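Local structure of uncharacterized protein (Burkholderia cenocepacia, 6ANS) at residues A[120-125]-A[210-215]. The protein is of unknown function, belongs to the DUF1214 family and binds a sodium ion in the crystal. Sequence-based numbering, arbitrary orientation.
Sequences CEYRVT and IERIDA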
loop_
_atom_site.group_PDB
_atom_site.type_symbol
_atom_site.label_atom_id
_atom_site.label_comp_id
_atom_site.label_asym_id
_atom_site.label_seq_id
_atom_site.Cartn_x
_atom_site.Cartn_y
_atom_site.Cartn_z
ATOM N N CYS A 120 13.834 -3.157 -23.187
ATOM C CA CYS A 120 14.875 -2.425 -22.486
ATOM C C CYS A 120 15.676 -3.401 -21.629
ATOM O O CYS A 120 15.411 -4.603 -21.617
ATOM C CB CYS A 120 14.244 -1.297 -21.651
ATOM S SG CYS A 120 13.177 -0.196 -22.669
ATOM N N GLU A 121 16.660 -2.882 -20.897
ATOM C CA GLU A 121 17.476 -3.721 -20.027
ATOM C C GLU A 121 17.483 -3.168 -18.605
ATOM O O GLU A 121 17.458 -1.949 -18.405
ATOM C CB GLU A 121 18.894 -3.825 -20.574
ATOM C CG GLU A 121 18.943 -4.430 -21.983
ATOM C CD GLU A 121 20.368 -4.718 -22.429
ATOM O OE1 GLU A 121 21.207 -3.801 -22.339
ATOM O OE2 GLU A 121 20.648 -5.860 -22.846
ATOM N N TYR A 122 17.519 -4.067 -17.623
ATOM C CA TYR A 122 17.399 -3.707 -16.218
ATOM C C TYR A 122 18.470 -4.411 -15.395
ATOM O O TYR A 122 18.887 -5.537 -15.697
ATOM C CB TYR A 122 15.995 -4.064 -15.664
ATOM C CG TYR A 122 14.897 -3.345 -16.416
ATOM C CD1 TYR A 122 14.371 -2.143 -15.954
ATOM C CD2 TYR A 122 14.414 -3.856 -17.611
ATOM C CE1 TYR A 122 13.373 -1.485 -16.661
ATOM C CE2 TYR A 122 13.428 -3.207 -18.334
ATOM C CZ TYR A 122 12.912 -2.026 -17.860
ATOM O OH TYR A 122 11.939 -1.396 -18.587
ATOM N N ARG A 123 18.898 -3.728 -14.345
ATOM C CA ARG A 123 19.804 -4.270 -13.341
ATOM C C ARG A 123 19.051 -4.391 -12.020
ATOM O O ARG A 123 18.456 -3.413 -11.549
ATOM C CB ARG A 123 21.017 -3.357 -13.165
ATOM C CG ARG A 123 22.263 -4.046 -12.700
ATOM C CD ARG A 123 23.345 -3.034 -12.312
ATOM N NE ARG A 123 23.369 -1.870 -13.193
ATOM C CZ ARG A 123 24.028 -1.811 -14.346
ATOM N NH1 ARG A 123 24.726 -2.862 -14.773
ATOM N NH2 ARG A 123 23.990 -0.700 -15.071
ATOM N N VAL A 124 19.057 -5.585 -11.439
ATOM C CA VAL A 124 18.540 -5.821 -10.096
ATOM C C VAL A 124 19.740 -6.023 -9.185
ATOM O O VAL A 124 20.572 -6.905 -9.441
ATOM C CB VAL A 124 17.597 -7.031 -10.038
ATOM C CG1 VAL A 124 17.175 -7.287 -8.599
ATOM C CG2 VAL A 124 16.382 -6.806 -10.931
ATOM N N THR A 125 19.859 -5.171 -8.161
ATOM C CA THR A 125 21.005 -5.164 -7.264
ATOM C C THR A 125 20.539 -5.173 -5.812
ATOM O O THR A 125 19.353 -5.014 -5.508
ATOM C CB THR A 125 21.916 -3.948 -7.504
ATOM O OG1 THR A 125 21.152 -2.740 -7.424
ATOM C CG2 THR A 125 22.566 -4.027 -8.864
ATOM N N ILE A 210 15.662 -2.182 -8.446
ATOM C CA ILE A 210 15.645 -2.376 -9.892
ATOM C C ILE A 210 15.805 -1.016 -10.555
ATOM O O ILE A 210 15.153 -0.042 -10.159
ATOM C CB ILE A 210 14.363 -3.089 -10.370
ATOM C CG1 ILE A 210 14.414 -3.310 -11.890
ATOM C CG2 ILE A 210 13.089 -2.330 -9.924
ATOM C CD1 ILE A 210 13.286 -4.114 -12.421
ATOM N N GLU A 211 16.674 -0.946 -11.559
ATOM C CA GLU A 211 16.842 0.282 -12.311
ATOM C C GLU A 211 17.070 -0.048 -13.782
ATOM O O GLU A 211 17.483 -1.154 -14.134
ATOM C CB GLU A 211 18.005 1.111 -11.768
ATOM C CG GLU A 211 19.343 0.412 -11.871
ATOM C CD GLU A 211 20.431 1.076 -11.032
ATOM O OE1 GLU A 211 20.216 2.209 -10.543
ATOM O OE2 GLU A 211 21.501 0.461 -10.859
ATOM N N ARG A 212 16.812 0.934 -14.638
ATOM C CA ARG A 212 17.175 0.810 -16.043
ATOM C C ARG A 212 18.688 0.854 -16.187
ATOM O O ARG A 212 19.376 1.563 -15.446
ATOM C CB ARG A 212 16.556 1.940 -16.850
ATOM C CG ARG A 212 15.127 1.705 -17.208
ATOM C CD ARG A 212 15.060 0.809 -18.415
ATOM N NE ARG A 212 15.528 1.490 -19.614
ATOM C CZ ARG A 212 14.758 2.267 -20.373
ATOM N NH1 ARG A 212 13.490 2.470 -20.037
ATOM N NH2 ARG A 212 15.256 2.842 -21.463
ATOM N N ILE A 213 19.216 0.068 -17.126
ATOM C CA ILE A 213 20.666 -0.039 -17.226
ATOM C C ILE A 213 21.266 1.264 -17.726
ATOM O O ILE A 213 22.292 1.725 -17.207
ATOM C CB ILE A 213 21.083 -1.239 -18.096
ATOM C CG1 ILE A 213 21.134 -2.512 -17.242
ATOM C CG2 ILE A 213 22.395 -0.970 -18.822
ATOM C CD1 ILE A 213 21.671 -3.730 -17.979
ATOM N N ASP A 214 20.664 1.881 -18.733
ATOM C CA ASP A 214 21.199 3.141 -19.222
ATOM C C ASP A 214 20.571 4.286 -18.444
ATOM O O ASP A 214 19.359 4.299 -18.214
ATOM C CB ASP A 214 20.992 3.302 -20.729
ATOM C CG ASP A 214 22.203 2.828 -21.522
ATOM O OD1 ASP A 214 23.328 2.976 -21.001
ATOM O OD2 ASP A 214 22.043 2.298 -22.646
ATOM N N ALA A 215 21.414 5.217 -18.004
ATOM C CA ALA A 215 20.971 6.328 -17.175
ATOM C C ALA A 215 19.800 7.052 -17.828
ATOM O O ALA A 215 19.861 7.447 -18.995
ATOM C CB ALA A 215 22.137 7.291 -16.943
HETATM O O HOH W 1 17.635 -0.432 -21.535
#
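Ile210 packs against Val124 on one face of an antiparallel strand pair, and its CG1 also approaches Tyr122 CB. With CG1 anti to the backbone N (chi1 -178°), its chain reaches Val124 CG2 at 4.1 Å from CG1, and its CD1 approaches the Tyr122 ring obliquely; Val116 packs on the same isoleucine. Glu211 forms the hydrogen-bonded pair with Arg123: its N donates to Arg123 O at 3.0 Å, and its O accepts from Arg123 N at 2.9 Å, almost in line with the carbonyl. On the other face their side chains run alongside each other, and OE2 comes to the guanidinium edge, 3.8 Å from Arg123 NE, a long salt bridge with the two planes nearly perpendicular (87°). Arg212 starts away from strand 122-125 but, bent at chi2 and chi3, turns back: CD lies 3.3 Å from Tyr122 CE1, and Cys120 SG sits over the centre of the guanidinium. Gly87 O is bonded by both Tyr122 OH and Arg212 NH1, so one backbone oxygen gathers the two polar ends, and the hydroxyl is also bonded to Asp117 N; a water accepts from Glu121 N and, weakly, from Arg212 NE. Beyond the end of the strand, Ile213 N donates to Glu121 O at 3.0 Å, from above the carbonyl plane. Its CD1 touches Glu121 CB, and CG1 lies over one face of the Arg123 guanidinium, offset toward its rim; Glu121 itself sends OE2 to Ser173 and Arg177. The pairing exemplifies an antiparallel strand pair at the margin of a mixed four-stranded sheet, with Val124 and Ile210 on one face and Arg123 and Glu211 on the other: strand 207-212 is outermost, and strand 122-125 pairs on its other edge with strand 167-173.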